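Local coordinates for trehalose-6-phosphate phosphatase (Cryptococcus neoformans, PDB 5DX9), which belongs to the trehalose-phosphatase family of the HAD clan and binds a magnesium ion and, in its ligand pocket, a glycan, at residues 38-52 and 68-80. Sequence-based numbering, arbitrary orientation.
With G6P (6-O-phosphono-alpha-D-glucopyranose), chain B; GLC (alpha-D-glucopyranose), chain C.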
loop_
_atom_site.group_PDB
_atom_site.type_symbol
_atom_site.label_atom_id
_atom_site.label_comp_id
_atom_site.label_asym_id
_atom_site.label_seq_id
_atom_site.Cartn_x
_atom_site.Cartn_y
_atom_site.Cartn_z
ATOM N N PRO A 38 -17.486 2.157 -3.514
ATOM C CA PRO A 38 -16.390 1.668 -2.663
ATOM C C PRO A 38 -16.627 0.283 -2.059
ATOM O O PRO A 38 -15.697 -0.525 -2.008
ATOM C CB PRO A 38 -16.314 2.726 -1.559
ATOM C CG PRO A 38 -16.776 3.976 -2.219
ATOM C CD PRO A 38 -17.853 3.547 -3.192
ATOM N N SER A 39 -17.850 0.013 -1.612
ATOM C CA SER A 39 -18.155 -1.248 -0.943
ATOM C C SER A 39 -18.349 -2.390 -1.933
ATOM O O SER A 39 -18.384 -3.559 -1.545
ATOM C CB SER A 39 -19.407 -1.104 -0.076
ATOM O OG SER A 39 -20.551 -0.865 -0.878
ATOM N N HIS A 40 -18.466 -2.052 -3.212
ATOM C CA HIS A 40 -18.698 -3.056 -4.243
ATOM C C HIS A 40 -17.403 -3.622 -4.834
ATOM O O HIS A 40 -17.440 -4.484 -5.717
ATOM C CB HIS A 40 -19.557 -2.468 -5.360
ATOM C CG HIS A 40 -20.916 -2.032 -4.898
ATOM N ND1 HIS A 40 -21.298 -2.056 -3.581
ATOM C CD2 HIS A 40 -21.977 -1.559 -5.601
ATOM C CE1 HIS A 40 -22.544 -1.618 -3.478
ATOM N NE2 HIS A 40 -22.976 -1.311 -4.681
ATOM N N ALA A 41 -16.263 -3.142 -4.346
ATOM C CA ALA A 41 -14.966 -3.598 -4.841
ATOM C C ALA A 41 -14.579 -4.941 -4.228
ATOM O O ALA A 41 -13.571 -5.048 -3.528
ATOM C CB ALA A 41 -13.898 -2.558 -4.555
ATOM N N VAL A 42 -15.385 -5.964 -4.491
ATOM C CA VAL A 42 -15.151 -7.284 -3.918
ATOM C C VAL A 42 -14.306 -8.156 -4.848
ATOM O O VAL A 42 -14.518 -8.167 -6.061
ATOM C CB VAL A 42 -16.476 -8.005 -3.609
ATOM C CG1 VAL A 42 -17.341 -7.141 -2.697
ATOM C CG2 VAL A 42 -17.217 -8.336 -4.894
ATOM N N PRO A 43 -13.342 -8.891 -4.275
ATOM C CA PRO A 43 -12.434 -9.718 -5.076
ATOM C C PRO A 43 -13.163 -10.858 -5.777
ATOM O O PRO A 43 -14.092 -11.438 -5.214
ATOM C CB PRO A 43 -11.439 -10.255 -4.038
ATOM C CG PRO A 43 -12.188 -10.230 -2.755
ATOM C CD PRO A 43 -13.090 -9.029 -2.830
ATOM N N THR A 44 -12.745 -11.164 -7.000
ATOM C CA THR A 44 -13.342 -12.250 -7.764
ATOM C C THR A 44 -12.932 -13.594 -7.180
ATOM O O THR A 44 -12.159 -13.652 -6.224
ATOM C CB THR A 44 -12.926 -12.200 -9.242
ATOM O OG1 THR A 44 -11.517 -12.434 -9.347
ATOM C CG2 THR A 44 -13.258 -10.846 -9.843
ATOM N N GLU A 45 -13.448 -14.672 -7.760
ATOM C CA GLU A 45 -13.094 -16.012 -7.311
ATOM C C GLU A 45 -11.635 -16.316 -7.637
ATOM O O GLU A 45 -10.883 -16.785 -6.785
ATOM C CB GLU A 45 -14.011 -17.055 -7.952
ATOM C CG GLU A 45 -14.296 -18.243 -7.053
ATOM C CD GLU A 45 -14.901 -17.820 -5.728
ATOM O OE1 GLU A 45 -15.969 -17.168 -5.745
ATOM O OE2 GLU A 45 -14.300 -18.125 -4.674
ATOM N N ARG A 46 -11.245 -16.042 -8.879
ATOM C CA ARG A 46 -9.880 -16.295 -9.326
ATOM C C ARG A 46 -8.865 -15.496 -8.514
ATOM O O ARG A 46 -7.790 -15.999 -8.190
ATOM C CB ARG A 46 -9.739 -15.966 -10.814
ATOM C CG ARG A 46 -10.441 -16.953 -11.734
ATOM C CD ARG A 46 -10.491 -16.443 -13.167
ATOM N NE ARG A 46 -9.165 -16.165 -13.713
ATOM C CZ ARG A 46 -8.950 -15.633 -14.913
ATOM N NH1 ARG A 46 -9.975 -15.322 -15.692
ATOM N NH2 ARG A 46 -7.713 -15.411 -15.336
ATOM N N THR A 47 -9.213 -14.256 -8.182
ATOM C CA THR A 47 -8.322 -13.389 -7.416
ATOM C C THR A 47 -8.120 -13.927 -6.007
ATOM O O THR A 47 -6.991 -14.022 -5.519
ATOM C CB THR A 47 -8.866 -11.949 -7.334
ATOM O OG1 THR A 47 -8.865 -11.361 -8.641
ATOM C CG2 THR A 47 -8.011 -11.104 -6.402
ATOM N N ARG A 48 -9.226 -14.277 -5.359
ATOM C CA ARG A 48 -9.189 -14.844 -4.018
ATOM C C ARG A 48 -8.360 -16.122 -3.994
ATOM O O ARG A 48 -7.601 -16.362 -3.056
ATOM C CB ARG A 48 -10.610 -15.114 -3.515
ATOM C CG ARG A 48 -10.688 -16.074 -2.339
ATOM C CD ARG A 48 -12.060 -16.025 -1.671
ATOM N NE ARG A 48 -13.151 -15.994 -2.641
ATOM C CZ ARG A 48 -13.780 -14.885 -3.019
ATOM N NH1 ARG A 48 -13.427 -13.714 -2.504
ATOM N NH2 ARG A 48 -14.764 -14.946 -3.908
ATOM N N ASN A 49 -8.499 -16.932 -5.037
ATOM C CA ASN A 49 -7.751 -18.180 -5.137
ATOM C C ASN A 49 -6.247 -17.948 -5.265
ATOM O O ASN A 49 -5.447 -18.636 -4.628
ATOM C CB ASN A 49 -8.249 -19.008 -6.323
ATOM C CG ASN A 49 -9.664 -19.515 -6.127
ATOM O OD1 ASN A 49 -10.189 -19.513 -5.013
ATOM N ND2 ASN A 49 -10.285 -19.964 -7.210
ATOM N N ALA A 50 -5.870 -16.974 -6.089
ATOM C CA ALA A 50 -4.464 -16.679 -6.343
ATOM C C ALA A 50 -3.738 -16.263 -5.068
ATOM O O ALA A 50 -2.703 -16.833 -4.721
ATOM C CB ALA A 50 -4.338 -15.593 -7.403
ATOM N N ILE A 51 -4.286 -15.267 -4.380
ATOM C CA ILE A 51 -3.704 -14.778 -3.136
ATOM C C ILE A 51 -3.640 -15.885 -2.091
ATOM O O ILE A 51 -2.694 -15.959 -1.308
ATOM C CB ILE A 51 -4.505 -13.591 -2.559
ATOM C CG1 ILE A 51 -4.608 -12.461 -3.586
ATOM C CG2 ILE A 51 -3.862 -13.091 -1.278
ATOM C CD1 ILE A 51 -3.284 -11.795 -3.901
ATOM N N ALA A 52 -4.657 -16.740 -2.085
ATOM C CA ALA A 52 -4.714 -17.860 -1.154
ATOM C C ALA A 52 -3.524 -18.792 -1.353
ATOM O O ALA A 52 -2.814 -19.117 -0.401
ATOM C CB ALA A 52 -6.017 -18.619 -1.318
ATOM N N ARG A 68 -7.675 1.425 2.479
ATOM C CA ARG A 68 -8.918 0.901 3.022
ATOM C C ARG A 68 -8.895 0.785 4.544
ATOM O O ARG A 68 -7.829 0.759 5.170
ATOM C CB ARG A 68 -9.222 -0.468 2.413
ATOM C CG ARG A 68 -9.670 -0.424 0.966
ATOM C CD ARG A 68 -11.130 -0.018 0.846
ATOM N NE ARG A 68 -11.583 -0.077 -0.541
ATOM C CZ ARG A 68 -12.857 -0.109 -0.911
ATOM N NH1 ARG A 68 -13.815 -0.090 0.007
ATOM N NH2 ARG A 68 -13.174 -0.165 -2.198
ATOM N N ASP A 69 -10.091 0.715 5.122
ATOM C CA ASP A 69 -10.269 0.493 6.548
ATOM C C ASP A 69 -10.150 -0.989 6.874
ATOM O O ASP A 69 -10.461 -1.839 6.039
ATOM C CB ASP A 69 -11.630 1.027 6.997
ATOM C CG ASP A 69 -12.771 0.469 6.170
ATOM O OD1 ASP A 69 -12.911 0.883 5.001
ATOM O OD2 ASP A 69 -13.528 -0.380 6.686
ATOM N N GLY A 70 -9.707 -1.293 8.090
ATOM C CA GLY A 70 -9.523 -2.668 8.521
ATOM C C GLY A 70 -10.761 -3.535 8.386
ATOM O O GLY A 70 -10.660 -4.733 8.119
ATOM N N ASP A 71 -11.933 -2.932 8.563
ATOM C CA ASP A 71 -13.190 -3.672 8.507
ATOM C C ASP A 71 -13.446 -4.252 7.122
ATOM O O ASP A 71 -13.751 -5.436 6.985
ATOM C CB ASP A 71 -14.362 -2.776 8.914
ATOM C CG ASP A 71 -14.541 -2.697 10.419
ATOM O OD1 ASP A 71 -13.564 -2.934 11.157
ATOM O OD2 ASP A 71 -15.668 -2.393 10.859
ATOM N N PHE A 72 -13.328 -3.409 6.099
ATOM C CA PHE A 72 -13.524 -3.848 4.721
ATOM C C PHE A 72 -12.527 -4.940 4.353
ATOM O O PHE A 72 -12.882 -5.926 3.713
ATOM C CB PHE A 72 -13.390 -2.670 3.752
ATOM C CG PHE A 72 -13.406 -3.070 2.301
ATOM C CD1 PHE A 72 -14.597 -3.125 1.596
ATOM C CD2 PHE A 72 -12.229 -3.383 1.640
ATOM C CE1 PHE A 72 -14.613 -3.488 0.258
ATOM C CE2 PHE A 72 -12.239 -3.749 0.304
ATOM C CZ PHE A 72 -13.432 -3.800 -0.388
ATOM N N LEU A 73 -11.278 -4.756 4.766
ATOM C CA LEU A 73 -10.222 -5.711 4.450
ATOM C C LEU A 73 -10.470 -7.052 5.137
ATOM O O LEU A 73 -10.340 -8.110 4.516
ATOM C CB LEU A 73 -8.860 -5.144 4.847
ATOM C CG LEU A 73 -8.434 -3.931 4.017
ATOM C CD1 LEU A 73 -7.094 -3.401 4.474
ATOM C CD2 LEU A 73 -8.393 -4.284 2.535
ATOM N N GLU A 74 -10.841 -7.000 6.414
ATOM C CA GLU A 74 -11.184 -8.203 7.168
ATOM C C GLU A 74 -12.349 -8.952 6.531
ATOM O O GLU A 74 -12.326 -10.179 6.425
ATOM C CB GLU A 74 -11.523 -7.851 8.618
ATOM C CG GLU A 74 -10.352 -7.985 9.579
ATOM C CD GLU A 74 -9.979 -9.435 9.852
ATOM O OE1 GLU A 74 -8.870 -9.675 10.378
ATOM O OE2 GLU A 74 -10.795 -10.335 9.548
ATOM N N GLU A 75 -13.363 -8.205 6.107
ATOM C CA GLU A 75 -14.565 -8.799 5.537
ATOM C C GLU A 75 -14.265 -9.688 4.339
ATOM O O GLU A 75 -14.890 -10.732 4.164
ATOM C CB GLU A 75 -15.560 -7.709 5.123
ATOM C CG GLU A 75 -16.734 -8.234 4.299
ATOM C CD GLU A 75 -17.874 -7.233 4.179
ATOM O OE1 GLU A 75 -17.992 -6.354 5.059
ATOM O OE2 GLU A 75 -18.653 -7.325 3.204
ATOM N N HIS A 76 -13.309 -9.275 3.515
ATOM C CA HIS A 76 -13.058 -9.969 2.259
ATOM C C HIS A 76 -11.759 -10.763 2.260
ATOM O O HIS A 76 -11.532 -11.569 1.362
ATOM C CB HIS A 76 -13.046 -8.974 1.096
ATOM C CG HIS A 76 -14.363 -8.298 0.863
ATOM N ND1 HIS A 76 -14.560 -6.955 1.092
ATOM C CD2 HIS A 76 -15.549 -8.784 0.427
ATOM C CE1 HIS A 76 -15.812 -6.637 0.806
ATOM N NE2 HIS A 76 -16.432 -7.737 0.399
ATOM N N TRP A 77 -10.907 -10.547 3.257
ATOM C CA TRP A 77 -9.609 -11.221 3.280
ATOM C C TRP A 77 -9.271 -11.847 4.629
ATOM O O TRP A 77 -8.296 -12.589 4.742
ATOM C CB TRP A 77 -8.495 -10.244 2.883
ATOM C CG TRP A 77 -8.595 -9.771 1.465
ATOM C CD1 TRP A 77 -8.883 -8.507 1.041
ATOM C CD2 TRP A 77 -8.418 -10.560 0.280
ATOM N NE1 TRP A 77 -8.892 -8.457 -0.331
ATOM C CE2 TRP A 77 -8.610 -9.705 -0.823
ATOM C CE3 TRP A 77 -8.111 -11.905 0.045
ATOM C CZ2 TRP A 77 -8.508 -10.150 -2.141
ATOM C CZ3 TRP A 77 -8.010 -12.346 -1.264
ATOM C CH2 TRP A 77 -8.207 -11.470 -2.340
ATOM N N GLY A 78 -10.075 -11.552 5.646
ATOM C CA GLY A 78 -9.817 -12.039 6.990
ATOM C C GLY A 78 -9.829 -13.551 7.101
ATOM O O GLY A 78 -9.330 -14.114 8.075
ATOM N N HIS A 79 -10.394 -14.209 6.093
ATOM C CA HIS A 79 -10.507 -15.664 6.090
ATOM C C HIS A 79 -9.193 -16.357 5.723
ATOM O O HIS A 79 -9.070 -17.576 5.857
ATOM C CB HIS A 79 -11.607 -16.104 5.129
ATOM C CG HIS A 79 -11.245 -15.944 3.685
ATOM N ND1 HIS A 79 -11.233 -14.719 3.054
ATOM C CD2 HIS A 79 -10.892 -16.856 2.751
ATOM C CE1 HIS A 79 -10.882 -14.885 1.790
ATOM N NE2 HIS A 79 -10.670 -16.171 1.579
ATOM N N LEU A 80 -8.219 -15.584 5.249
ATOM C CA LEU A 80 -6.899 -16.134 4.948
ATOM C C LEU A 80 -5.965 -15.905 6.126
ATOM O O LEU A 80 -5.538 -14.780 6.390
ATOM C CB LEU A 80 -6.319 -15.519 3.672
ATOM C CG LEU A 80 -6.989 -15.964 2.370
ATOM C CD1 LEU A 80 -6.276 -15.382 1.156
ATOM C CD2 LEU A 80 -7.051 -17.478 2.285
HETATM C C1 G6P B . -10.956 3.399 -2.108
HETATM C C2 G6P B . -11.461 3.562 -0.680
HETATM C C3 G6P B . -10.956 4.845 -0.050
HETATM C C4 G6P B . -9.441 4.862 -0.040
HETATM C C5 G6P B . -8.776 4.415 -1.357
HETATM C C6 G6P B . -7.453 3.669 -1.101
HETATM O O1 G6P B . -11.541 4.343 -3.008
HETATM O O2 G6P B . -12.887 3.536 -0.684
HETATM O O3 G6P B . -11.382 4.930 1.317
HETATM O O4 G6P B . -9.093 6.211 0.301
HETATM O O5 G6P B . -9.532 3.492 -2.157
HETATM O O6 G6P B . -7.544 2.280 -1.506
HETATM P P G6P B . -6.223 1.433 -1.943
HETATM O O1P G6P B . -6.348 -0.138 -1.621
HETATM O O2P G6P B . -6.031 1.579 -3.404
HETATM O O3P G6P B . -4.979 2.077 -1.153
HETATM C C1 GLC C . -11.204 4.052 -4.371
HETATM C C2 GLC C . -11.651 5.197 -5.282
HETATM C C3 GLC C . -13.168 5.232 -5.410
HETATM C C4 GLC C . -13.725 3.874 -5.814
HETATM C C5 GLC C . -13.211 2.781 -4.880
HETATM C C6 GLC C . -13.595 1.384 -5.367
HETATM O O2 GLC C . -11.154 6.443 -4.758
HETATM O O3 GLC C . -13.540 6.205 -6.392
HETATM O O4 GLC C . -15.159 3.951 -5.790
HETATM O O5 GLC C . -11.789 2.817 -4.788
HETATM O O6 GLC C . -13.222 1.221 -6.742
#
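From Pro38 over Arg68 to Ala52 beside Leu80, the loop leading into helix 45-52 runs past helix 70-77, and the two helix axes cross at -89°, 12.8 Å apart. In this HAD-clan domain helix 45-56, strand 60-65 of the central sheet and helix 70-77 follow one another in the chain, and the contact reaches from the glycan pocket to Leu80, in the turn 77-80. At the pocket the Arg68 chain bends at chi2 (-79°) and grips Pro38 O end-on: NH2 lies 2.6 Å from that oxygen, in the carbonyl plane on a lone pair, while NH1, at 2.8 Å, comes from above the plane. The guanidinium is sandwiched between O2 of G6P and CZ of Phe72. Its NE forms a salt bridge with Asp28, a magnesium ligand. Phe72 turns its ring edge to Ala41 O. Pro43 puts CG over one face of the Trp77 indole, toward the rim, while CB comes within 3.5 Å of CZ2. Ile51 CG1 meets Trp77 CH2 at 3.9 Å, the two side chains crossing at about a right angle. Arg48, paired side-on with Glu45, crosses His79 similarly, bringing CD within 3.5 Å of NE2. Leu80 CD2 sits 3.9 Å from Ala52 CB.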